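Local coordinates for protein accelerated cell death 11 (Arabidopsis thaliana, PDB 4NT1) that transfers ceramide-1-phosphate and phytoceramide-1-phosphate selectively between membranes, binding the lipid in an all-helical glycolipid-transfer-protein fold, at residues A16-L21 with S38-L43; V32-F37 with S74-L79. All blocks are in the same frame, centred on the assembly; numbering follows the deposited sequence.

Contact 1: residues A16-L21 with S38-L43; sequences AAFKKL and SHACSL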
loop_
_atom_site.group_PDB
_atom_site.type_symbol
_atom_site.label_atom_id
_atom_site.label_comp_id
_atom_site.label_asym_id
_atom_site.label_seq_id
_atom_site.Cartn_x
_atom_site.Cartn_y
_atom_site.Cartn_z
ATOM N N ALA A 16 -12.607 -1.407 -6.187
ATOM C CA ALA A 16 -13.890 -1.169 -5.529
ATOM C C ALA A 16 -13.689 -0.784 -4.065
ATOM O O ALA A 16 -14.333 0.139 -3.565
ATOM C CB ALA A 16 -14.784 -2.406 -5.624
ATOM N N ALA A 17 -12.798 -1.501 -3.381
ATOM C CA ALA A 17 -12.572 -1.259 -1.962
ATOM C C ALA A 17 -11.979 0.127 -1.744
ATOM O O ALA A 17 -12.371 0.849 -0.822
ATOM C CB ALA A 17 -11.662 -2.341 -1.370
ATOM N N PHE A 18 -11.033 0.509 -2.595
ATOM C CA PHE A 18 -10.384 1.800 -2.414
ATOM C C PHE A 18 -11.235 2.987 -2.854
ATOM O O PHE A 18 -11.142 4.067 -2.276
ATOM C CB PHE A 18 -8.973 1.776 -3.000
ATOM C CG PHE A 18 -8.011 1.047 -2.108
ATOM C CD1 PHE A 18 -7.308 1.732 -1.120
ATOM C CD2 PHE A 18 -7.869 -0.330 -2.197
ATOM C CE1 PHE A 18 -6.456 1.049 -0.247
ATOM C CE2 PHE A 18 -7.017 -1.017 -1.339
ATOM C CZ PHE A 18 -6.308 -0.327 -0.365
ATOM N N LYS A 19 -12.083 2.769 -3.855
ATOM C CA LYS A 19 -13.078 3.760 -4.218
ATOM C C LYS A 19 -13.921 4.130 -2.997
ATOM O O LYS A 19 -14.152 5.304 -2.727
ATOM C CB LYS A 19 -13.963 3.232 -5.355
ATOM C CG LYS A 19 -15.019 4.229 -5.813
ATOM C CD LYS A 19 -15.845 3.695 -6.976
ATOM C CE LYS A 19 -15.267 4.126 -8.311
ATOM N NZ LYS A 19 -15.370 5.598 -8.512
ATOM N N LYS A 20 -14.350 3.121 -2.237
ATOM C CA LYS A 20 -15.164 3.357 -1.044
ATOM C C LYS A 20 -14.423 4.171 0.015
ATOM O O LYS A 20 -15.003 5.056 0.639
ATOM C CB LYS A 20 -15.635 2.038 -0.425
ATOM C CG LYS A 20 -16.674 1.303 -1.254
ATOM C CD LYS A 20 -17.012 -0.026 -0.597
ATOM C CE LYS A 20 -17.985 -0.827 -1.446
ATOM N NZ LYS A 20 -17.332 -1.337 -2.686
ATOM N N LEU A 21 -13.145 3.859 0.221
ATOM C CA LEU A 21 -12.329 4.597 1.176
ATOM C C LEU A 21 -12.139 6.039 0.707
ATOM O O LEU A 21 -12.200 6.955 1.521
ATOM C CB LEU A 21 -10.983 3.894 1.411
ATOM C CG LEU A 21 -11.128 2.563 2.164
ATOM C CD1 LEU A 21 -9.798 1.765 2.196
ATOM C CD2 LEU A 21 -11.645 2.818 3.575
ATOM N N SER A 38 -8.553 -2.020 7.060
ATOM C CA SER A 38 -7.590 -3.123 7.109
ATOM C C SER A 38 -7.933 -4.218 6.090
ATOM O O SER A 38 -7.040 -4.785 5.445
ATOM C CB SER A 38 -7.455 -3.682 8.532
ATOM O OG SER A 38 -8.655 -4.313 8.957
ATOM N N HIS A 39 -9.225 -4.495 5.925
ATOM C CA HIS A 39 -9.673 -5.446 4.912
ATOM C C HIS A 39 -9.278 -5.020 3.488
ATOM O O HIS A 39 -8.829 -5.846 2.689
ATOM C CB HIS A 39 -11.191 -5.655 4.991
ATOM C CG HIS A 39 -11.629 -6.498 6.152
ATOM N ND1 HIS A 39 -12.863 -7.108 6.204
ATOM C CD2 HIS A 39 -10.999 -6.821 7.308
ATOM C CE1 HIS A 39 -12.973 -7.778 7.339
ATOM N NE2 HIS A 39 -11.853 -7.626 8.023
ATOM N N ALA A 40 -9.450 -3.740 3.173
ATOM C CA ALA A 40 -9.067 -3.229 1.852
ATOM C C ALA A 40 -7.569 -3.387 1.627
ATOM O O ALA A 40 -7.124 -3.801 0.558
ATOM C CB ALA A 40 -9.474 -1.774 1.704
ATOM N N CYS A 41 -6.791 -3.051 2.648
ATOM C CA CYS A 41 -5.349 -3.205 2.573
ATOM C C CYS A 41 -4.956 -4.662 2.337
ATOM O O CYS A 41 -3.966 -4.938 1.650
ATOM C CB CYS A 41 -4.689 -2.662 3.839
ATOM S SG CYS A 41 -4.803 -0.855 3.993
ATOM N N SER A 42 -5.736 -5.587 2.888
ATOM C CA SER A 42 -5.439 -7.005 2.734
ATOM C C SER A 42 -5.660 -7.474 1.295
ATOM O O SER A 42 -5.049 -8.439 0.852
ATOM C CB SER A 42 -6.244 -7.851 3.723
ATOM O OG SER A 42 -5.813 -9.202 3.703
ATOM N N LEU A 43 -6.512 -6.774 0.553
ATOM C CA LEU A 43 -6.717 -7.138 -0.852
ATOM C C LEU A 43 -5.472 -6.848 -1.687
ATOM O O LEU A 43 -5.257 -7.454 -2.741
ATOM C CB LEU A 43 -7.926 -6.415 -1.439
ATOM C CG LEU A 43 -9.277 -6.736 -0.794
ATOM C CD1 LEU A 43 -10.370 -5.818 -1.357
ATOM C CD2 LEU A 43 -9.640 -8.208 -0.985
#

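Contact 2: residues V32-F37 with S74-L79; sequences VPVTQF and SSISTL. With NA (sodium ion), chain E.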
loop_
_atom_site.group_PDB
_atom_site.type_symbol
_atom_site.label_atom_id
_atom_site.label_comp_id
_atom_site.label_asym_id
_atom_site.label_seq_id
_atom_site.Cartn_x
_atom_site.Cartn_y
_atom_site.Cartn_z
ATOM N N VAL A 32 -12.797 6.904 9.022
ATOM C CA VAL A 32 -12.344 5.691 8.371
ATOM C C VAL A 32 -12.371 4.532 9.360
ATOM O O VAL A 32 -11.599 4.517 10.331
ATOM C CB VAL A 32 -10.927 5.846 7.827
ATOM C CG1 VAL A 32 -10.495 4.561 7.121
ATOM C CG2 VAL A 32 -10.830 7.062 6.901
ATOM N N PRO A 33 -13.272 3.565 9.134
ATOM C CA PRO A 33 -13.364 2.426 10.048
ATOM C C PRO A 33 -12.137 1.553 9.904
ATOM O O PRO A 33 -11.653 1.353 8.785
ATOM C CB PRO A 33 -14.603 1.672 9.550
ATOM C CG PRO A 33 -15.371 2.666 8.738
ATOM C CD PRO A 33 -14.337 3.548 8.114
ATOM N N VAL A 34 -11.624 1.054 11.022
ATOM C CA VAL A 34 -10.374 0.316 10.966
ATOM C C VAL A 34 -10.569 -1.047 10.316
ATOM O O VAL A 34 -9.711 -1.506 9.563
ATOM C CB VAL A 34 -9.698 0.203 12.358
ATOM C CG1 VAL A 34 -8.344 -0.488 12.237
ATOM C CG2 VAL A 34 -9.522 1.587 12.964
ATOM N N THR A 35 -11.707 -1.680 10.586
ATOM C CA THR A 35 -12.001 -2.981 9.998
ATOM C C THR A 35 -12.056 -2.840 8.480
ATOM O O THR A 35 -11.321 -3.523 7.770
ATOM C CB THR A 35 -13.306 -3.596 10.560
ATOM O OG1 THR A 35 -13.180 -3.762 11.975
ATOM C CG2 THR A 35 -13.600 -4.965 9.923
ATOM N N GLN A 36 -12.894 -1.929 7.984
ATOM C CA GLN A 36 -12.989 -1.706 6.531
ATOM C C GLN A 36 -11.637 -1.399 5.891
ATOM O O GLN A 36 -11.279 -1.976 4.854
ATOM C CB GLN A 36 -13.950 -0.561 6.213
ATOM C CG GLN A 36 -14.079 -0.293 4.718
ATOM C CD GLN A 36 -15.257 0.613 4.401
ATOM O OE1 GLN A 36 -16.064 0.939 5.284
ATOM N NE2 GLN A 36 -15.359 1.036 3.145
ATOM N N PHE A 37 -10.911 -0.459 6.494
ATOM C CA PHE A 37 -9.583 -0.078 6.008
ATOM C C PHE A 37 -8.634 -1.275 5.964
ATOM O O PHE A 37 -7.995 -1.537 4.945
ATOM C CB PHE A 37 -9.009 1.016 6.900
ATOM C CG PHE A 37 -7.578 1.370 6.595
ATOM C CD1 PHE A 37 -7.269 2.214 5.538
ATOM C CD2 PHE A 37 -6.548 0.864 7.376
ATOM C CE1 PHE A 37 -5.951 2.543 5.253
ATOM C CE2 PHE A 37 -5.221 1.188 7.095
ATOM C CZ PHE A 37 -4.924 2.030 6.039
ATOM N N SER A 74 -10.871 -5.616 15.491
ATOM C CA SER A 74 -12.106 -6.019 16.173
ATOM C C SER A 74 -12.405 -5.147 17.394
ATOM O O SER A 74 -13.533 -5.112 17.879
ATOM C CB SER A 74 -12.063 -7.496 16.566
ATOM O OG SER A 74 -10.946 -7.757 17.399
ATOM N N SER A 75 -11.399 -4.425 17.869
ATOM C CA SER A 75 -11.540 -3.601 19.068
ATOM C C SER A 75 -11.319 -2.111 18.817
ATOM O O SER A 75 -11.239 -1.324 19.763
ATOM C CB SER A 75 -10.551 -4.071 20.141
ATOM O OG SER A 75 -9.213 -3.886 19.700
ATOM N N ILE A 76 -11.213 -1.711 17.550
ATOM C CA ILE A 76 -10.930 -0.308 17.255
ATOM C C ILE A 76 -11.965 0.238 16.289
ATOM O O ILE A 76 -12.271 -0.416 15.312
ATOM C CB ILE A 76 -9.571 -0.163 16.571
ATOM C CG1 ILE A 76 -8.544 -1.113 17.199
ATOM C CG2 ILE A 76 -9.107 1.290 16.621
ATOM C CD1 ILE A 76 -7.241 -1.209 16.406
ATOM N N SER A 77 -12.488 1.433 16.534
ATOM C CA SER A 77 -13.514 1.978 15.644
ATOM C C SER A 77 -12.927 2.639 14.408
ATOM O O SER A 77 -13.097 2.136 13.288
ATOM C CB SER A 77 -14.418 2.968 16.379
ATOM O OG SER A 77 -13.667 4.034 16.922
ATOM N N THR A 78 -12.233 3.759 14.606
ATOM C CA THR A 78 -11.752 4.554 13.473
ATOM C C THR A 78 -10.252 4.835 13.582
ATOM O O THR A 78 -9.680 4.731 14.662
ATOM C CB THR A 78 -12.455 5.926 13.391
ATOM O OG1 THR A 78 -12.054 6.743 14.510
ATOM C CG2 THR A 78 -13.975 5.755 13.386
ATOM N N LEU A 79 -9.628 5.209 12.463
ATOM C CA LEU A 79 -8.195 5.484 12.456
ATOM C C LEU A 79 -7.830 6.625 13.394
ATOM O O LEU A 79 -6.802 6.574 14.071
ATOM C CB LEU A 79 -7.681 5.766 11.036
ATOM C CG LEU A 79 -7.702 4.596 10.050
ATOM C CD1 LEU A 79 -7.279 5.037 8.660
ATOM C CD2 LEU A 79 -6.816 3.440 10.522
HETATM NA NA NA E . -13.774 -2.475 14.177
HETATM O O HOH W 1 -13.730 -0.771 12.602
HETATM O O HOH W 2 -15.770 -0.782 15.040
#

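Contact 1: residues A16-L21 with S38-L43
Ala40 meets three side chains of helix 10-25 at once: its CB points at residues 16-21 and is approached by Leu21, Ala17 and Phe18. Leu21 reaches it with one branch, CD1 standing 3.6 Å from Ala40 CB. Ala17 faces it methyl to methyl, its CB 3.8 Å from Ala40 CB, and the CA atoms of Ala17 and Ala40 are the nearest pair across the segments, 5.5 Å apart. The same Ala17 CB meets Leu43 one helical turn further on, where CD1 of the leucine comes to 3.7 Å. Phe18 leaves its helix to one side; chi1 of -77° sets CG anti to its own carbonyl carbon, beside the backbone N, and the far end of the ring comes up to Ala40. Ala40 CB lies over one face of the ring, while ring atom CE2 comes within 3.4 Å of Ala40 O and CZ passes Cys41 N at 4.1 Å. CE2 and CZ thus come closer to the main chain of Ala40 than to its methyl. The short segments run roughly antiparallel, their N-to-C directions 145° apart, and their axes approach to 9.5 Å.

Beyond the pair, Tyr183 of helix 173-199 makes an edge-to-face contact with Phe18, and Leu190 touches both Phe18 and Leu21. Cys41, whose CB points away from residues 16-21, packs on Val105 and Leu109 of helix 98-121, the helix that also carries Arg100 and Arg104, which bind the ceramide-1-phosphate-type lipid.

No hydrogen bond joins the segments. Apolar methyl and ring contacts hold helix 10-25 on helix 34-51 within the all-helical GLTP fold, and the polar main chain beside the ring remains engaged in its own helix: Ala40 O accepts from Leu43 N.

Contact 2: residues V32-F37 with S74-L79
The Phe37 ring carries Leu79 CD1 over the centre of one face, a CH-pi contact 4.2 Å from the centroid and 11° off the ring normal. The two side chains cross at about a right angle, and the second leucine methyl, CD2, stands on the same side of the ring, 4.1 Å from Phe37 CD2. Leu79 CD1 also touches Val32 CG1, at 3.6 Å. Val34 turns its CG2, anti to its carbonyl carbon, onto the peptide of Thr78, with the methyl 3.4 Å from Thr78 C; Ile76 CG2 packs against the same methyl. Leu102 and Leu194 continue the apolar cluster around Phe37 and Leu79.

Pro33 and Thr78 form a single beta bridge. On its two sides, Leu79 N donates to Val32 O at 3.0 Å, almost in line with the carbonyl bond (165°), and Val34 N donates to Ser77 O at 2.9 Å, tilted 32° from the carbonyl plane. Both residues sit at N-cap positions, so the bridge ties the starts of helices 34-51 and 79-88; Thr78 OG1 caps Val81 N.

A sodium ion links the two segments: Thr35 OG1 binds it at 2.6 Å, and Ile76 O, two waters and Ser73 O complete the ligands. One of these waters accepts from Thr35 N and donates to Ser77 O. Ion, water and main-chain bonds thus fasten the loop before helix 79-88 to the start of helix 34-51, with neutral oxygen ligands.

Overall arrangement
Helix 34-51 takes part in both contacts: its N-terminal end in contact 2, the next turns in contact 1. Both are largely buried, but contact 1 lies about 10 Å from the chain centre and contact 2 about 17 Å, each measured from the centre of the contact. Contact 1 joins two helices by side-chain packing without a hydrogen bond between the segments; contact 2 buries about twice the area, 401 against 204 Å², and adds main-chain hydrogen bonds and a metal ion where a loop meets a helix start. They touch mainly through Leu21, which packs on Val32, Gln36 and Phe37, and also where Lys20 packs on Gln36, and helix 173-199 packs against both.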